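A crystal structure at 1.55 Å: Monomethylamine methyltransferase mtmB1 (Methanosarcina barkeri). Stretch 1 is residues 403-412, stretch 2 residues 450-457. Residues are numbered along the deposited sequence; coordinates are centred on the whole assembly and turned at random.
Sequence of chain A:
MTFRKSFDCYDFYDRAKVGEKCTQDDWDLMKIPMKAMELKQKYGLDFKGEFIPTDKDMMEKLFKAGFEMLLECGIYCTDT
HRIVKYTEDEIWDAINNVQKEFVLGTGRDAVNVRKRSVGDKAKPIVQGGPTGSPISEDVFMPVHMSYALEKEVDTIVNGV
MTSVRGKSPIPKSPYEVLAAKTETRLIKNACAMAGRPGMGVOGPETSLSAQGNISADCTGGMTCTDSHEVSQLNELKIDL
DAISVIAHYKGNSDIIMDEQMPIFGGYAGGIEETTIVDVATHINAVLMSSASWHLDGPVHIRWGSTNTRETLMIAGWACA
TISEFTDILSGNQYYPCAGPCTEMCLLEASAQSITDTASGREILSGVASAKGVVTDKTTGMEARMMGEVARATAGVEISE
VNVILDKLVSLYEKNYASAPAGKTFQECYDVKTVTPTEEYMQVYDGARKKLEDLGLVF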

# COMPACT_ATOMS: atom_id res chain seq x y z
N VAL A 403 -13.60 17.25 -46.85
CA VAL A 403 -14.67 16.96 -47.81
C VAL A 403 -15.75 16.11 -47.15
O VAL A 403 -16.94 16.39 -47.29
N ILE A 404 -15.33 15.08 -46.42
CA ILE A 404 -16.27 14.21 -45.73
C ILE A 404 -17.10 14.98 -44.71
O ILE A 404 -18.32 14.79 -44.61
N LEU A 405 -16.45 15.85 -43.94
CA LEU A 405 -17.15 16.63 -42.93
C LEU A 405 -18.20 17.56 -43.52
O LEU A 405 -19.29 17.69 -42.98
N ASP A 406 -17.87 18.19 -44.64
CA ASP A 406 -18.82 19.09 -45.28
C ASP A 406 -20.08 18.33 -45.68
O ASP A 406 -21.20 18.81 -45.49
N LYS A 407 -19.90 17.13 -46.22
CA LYS A 407 -21.03 16.31 -46.64
C LYS A 407 -21.82 15.77 -45.45
O LYS A 407 -23.05 15.73 -45.48
N LEU A 408 -21.11 15.34 -44.42
CA LEU A 408 -21.75 14.78 -43.23
C LEU A 408 -22.56 15.81 -42.46
O LEU A 408 -23.72 15.57 -42.12
N VAL A 409 -21.95 16.95 -42.17
CA VAL A 409 -22.65 17.99 -41.42
C VAL A 409 -23.90 18.44 -42.17
O VAL A 409 -24.90 18.80 -41.56
N SER A 410 -23.83 18.41 -43.50
CA SER A 410 -24.97 18.82 -44.32
C SER A 410 -26.15 17.86 -44.16
O SER A 410 -27.30 18.23 -44.43
N LEU A 411 -25.87 16.64 -43.71
CA LEU A 411 -26.93 15.65 -43.52
C LEU A 411 -27.82 15.91 -42.31
O LEU A 411 -28.91 15.35 -42.22
N TYR A 412 -27.38 16.77 -41.39
CA TYR A 412 -28.19 17.03 -40.21
C TYR A 412 -28.31 18.49 -39.77
O TYR A 412 -29.18 18.82 -38.97
N LYS A 450 -24.23 4.96 -43.78
CA LYS A 450 -24.18 6.29 -44.37
C LYS A 450 -22.77 6.86 -44.30
O LYS A 450 -22.33 7.56 -45.22
N LEU A 451 -22.05 6.56 -43.23
CA LEU A 451 -20.68 7.05 -43.08
C LEU A 451 -19.78 6.37 -44.10
O LEU A 451 -18.87 6.99 -44.65
N GLU A 452 -20.03 5.09 -44.36
CA GLU A 452 -19.22 4.36 -45.33
C GLU A 452 -19.46 4.93 -46.73
O GLU A 452 -18.53 5.05 -47.53
N ASP A 453 -20.71 5.29 -47.02
CA ASP A 453 -21.03 5.85 -48.32
C ASP A 453 -20.33 7.19 -48.52
O ASP A 453 -20.08 7.60 -49.65
N LEU A 454 -20.02 7.87 -47.42
CA LEU A 454 -19.33 9.16 -47.51
C LEU A 454 -17.83 8.98 -47.71
O LEU A 454 -17.13 9.93 -48.06
N GLY A 455 -17.33 7.77 -47.49
CA GLY A 455 -15.92 7.52 -47.68
C GLY A 455 -15.15 6.93 -46.51
O GLY A 455 -13.99 6.57 -46.65
N LEU A 456 -15.79 6.84 -45.34
CA LEU A 456 -15.11 6.27 -44.18
C LEU A 456 -14.94 4.76 -44.33
O LEU A 456 -15.85 4.07 -44.79
N VAL A 457 -13.77 4.27 -43.95
CA VAL A 457 -13.49 2.84 -44.02
C VAL A 457 -13.25 2.33 -42.60
O VAL A 457 -12.26 2.68 -41.96

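No direct hydrogen bond joins the two stretches; their one polar link is a water, set over an otherwise apolar contact at the point where the second helix ends. Water 1 donates to Leu454 O (2.7 Å) and accepts from Lys407 NZ (3.2 Å). The lysine reaches it through an extended chain (chi1 m, then t, t, t), while its CB lies 3.9 Å from Leu454 CD2, so the aliphatic base packs and the ammonium end binds the water. Leu454 is the centre of the contact and has the largest covered area. It points toward the first helix in the m,t rotamer and fits among Ile404, Lys407, Leu408 and Leu411: its CD1 approaches Leu408 CB at 3.8 Å and Leu411 CD1 at 4.1 Å. Leu411, also m,t, points toward the second stretch at the exposed margin. Ile404 leaves its backbone sideways, but its m,t side chain brings the end nearer: CG1 sits 3.7 Å from Leu454 O, CG2 4.4 Å from Leu454 CB, and CD1 4.3 Å from Leu456 CD2. Leu408, with chi1 t and chi2 p, directs CD2 to Leu451 CD2 at 3.9 Å; Leu451 is m,t and likewise starts sideways before its end draws closer. The helices run at 142° with axes 10.6 Å apart, a spacing filled by these aliphatic side chains. Gly455 closes the second helix in a Schellman motif, with Leu456 N bonded to Leu451 O (3.2 Å) and Gly455 N to Glu452 O (3.0 Å). Its positive phi would jam a CB against the preceding carbonyl, which by itself calls for glycine; that CB would also lie 3.6 Å from Ile404 CD1. Away from the contact, Ser410 OG (chi1 m) donates to Asp406 O at 2.8 Å, a bond back to a backbone carbonyl four residues earlier.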

# COMPACT_ATOMS: atom_id res chain seq x y z
CB VAL A 403 -14.12 16.22 -49.05
CG1 VAL A 403 -15.28 15.72 -49.91
CG2 VAL A 403 -13.23 17.15 -49.85
CB ILE A 404 -15.53 13.05 -45.02
CG1 ILE A 404 -14.92 12.11 -46.06
CG2 ILE A 404 -16.49 12.29 -44.11
CD1 ILE A 404 -14.11 10.97 -45.47
CB LEU A 405 -16.15 17.45 -42.10
CG LEU A 405 -15.35 16.63 -41.08
CD1 LEU A 405 -14.26 17.49 -40.46
CD2 LEU A 405 -16.30 16.10 -40.01
CB ASP A 406 -18.20 19.75 -46.51
CG ASP A 406 -19.16 20.69 -47.22
OD1 ASP A 406 -19.72 21.59 -46.56
OD2 ASP A 406 -19.36 20.52 -48.44
CB LYS A 407 -20.55 15.13 -47.49
CG LYS A 407 -19.89 15.51 -48.80
CD LYS A 407 -19.46 14.26 -49.55
CE LYS A 407 -18.77 14.61 -50.86
NZ LYS A 407 -18.31 13.39 -51.58
CB LEU A 408 -20.69 14.15 -42.32
CG LEU A 408 -21.19 13.56 -40.99
CD1 LEU A 408 -22.31 12.55 -41.24
CD2 LEU A 408 -20.02 12.89 -40.28
CB VAL A 409 -21.72 19.19 -41.14
CG1 VAL A 409 -22.50 20.30 -40.43
CG2 VAL A 409 -20.54 18.74 -40.28
CB SER A 410 -24.57 18.87 -45.80
OG SER A 410 -23.68 19.95 -46.05
CB LEU A 411 -26.33 14.25 -43.41
CG LEU A 411 -25.63 13.65 -44.63
CD1 LEU A 411 -25.12 12.26 -44.30
CD2 LEU A 411 -26.60 13.60 -45.80
CB TYR A 412 -27.67 16.20 -39.02
CG TYR A 412 -26.27 16.54 -38.55
CD1 TYR A 412 -25.99 17.77 -37.94
CD2 TYR A 412 -25.21 15.64 -38.72
CE1 TYR A 412 -24.70 18.09 -37.51
CE2 TYR A 412 -23.92 15.95 -38.29
CZ TYR A 412 -23.67 17.17 -37.69
OH TYR A 412 -22.39 17.48 -37.27
CB LYS A 450 -25.16 7.23 -43.66
CG LYS A 450 -26.61 6.91 -43.96
CD LYS A 450 -27.55 7.99 -43.46
CE LYS A 450 -28.98 7.68 -43.87
NZ LYS A 450 -29.93 8.77 -43.50
CB LEU A 451 -20.18 6.79 -41.66
CG LEU A 451 -20.87 7.61 -40.56
CD1 LEU A 451 -20.42 7.13 -39.19
CD2 LEU A 451 -20.54 9.09 -40.74
CB GLU A 452 -19.58 2.88 -45.31
CG GLU A 452 -19.28 2.20 -43.98
CD GLU A 452 -19.56 0.71 -44.01
OE1 GLU A 452 -20.68 0.32 -44.40
OE2 GLU A 452 -18.66 -0.07 -43.64
CB ASP A 453 -22.55 6.03 -48.48
CG ASP A 453 -23.29 4.70 -48.52
OD1 ASP A 453 -22.67 3.69 -48.89
OD2 ASP A 453 -24.49 4.68 -48.18
CB LEU A 454 -19.59 10.00 -46.26
CG LEU A 454 -21.02 10.51 -46.07
CD1 LEU A 454 -21.11 11.33 -44.79
CD2 LEU A 454 -21.42 11.36 -47.28
CB LEU A 456 -15.89 6.56 -42.89
CG LEU A 456 -15.74 7.95 -42.26
CD1 LEU A 456 -16.43 7.95 -40.90
CD2 LEU A 456 -14.26 8.29 -42.09
CB VAL A 457 -12.24 2.55 -44.87
CG1 VAL A 457 -12.00 1.05 -44.96
CG2 VAL A 457 -12.41 3.14 -46.27
O HOH W 1 -16.37 12.19 -49.33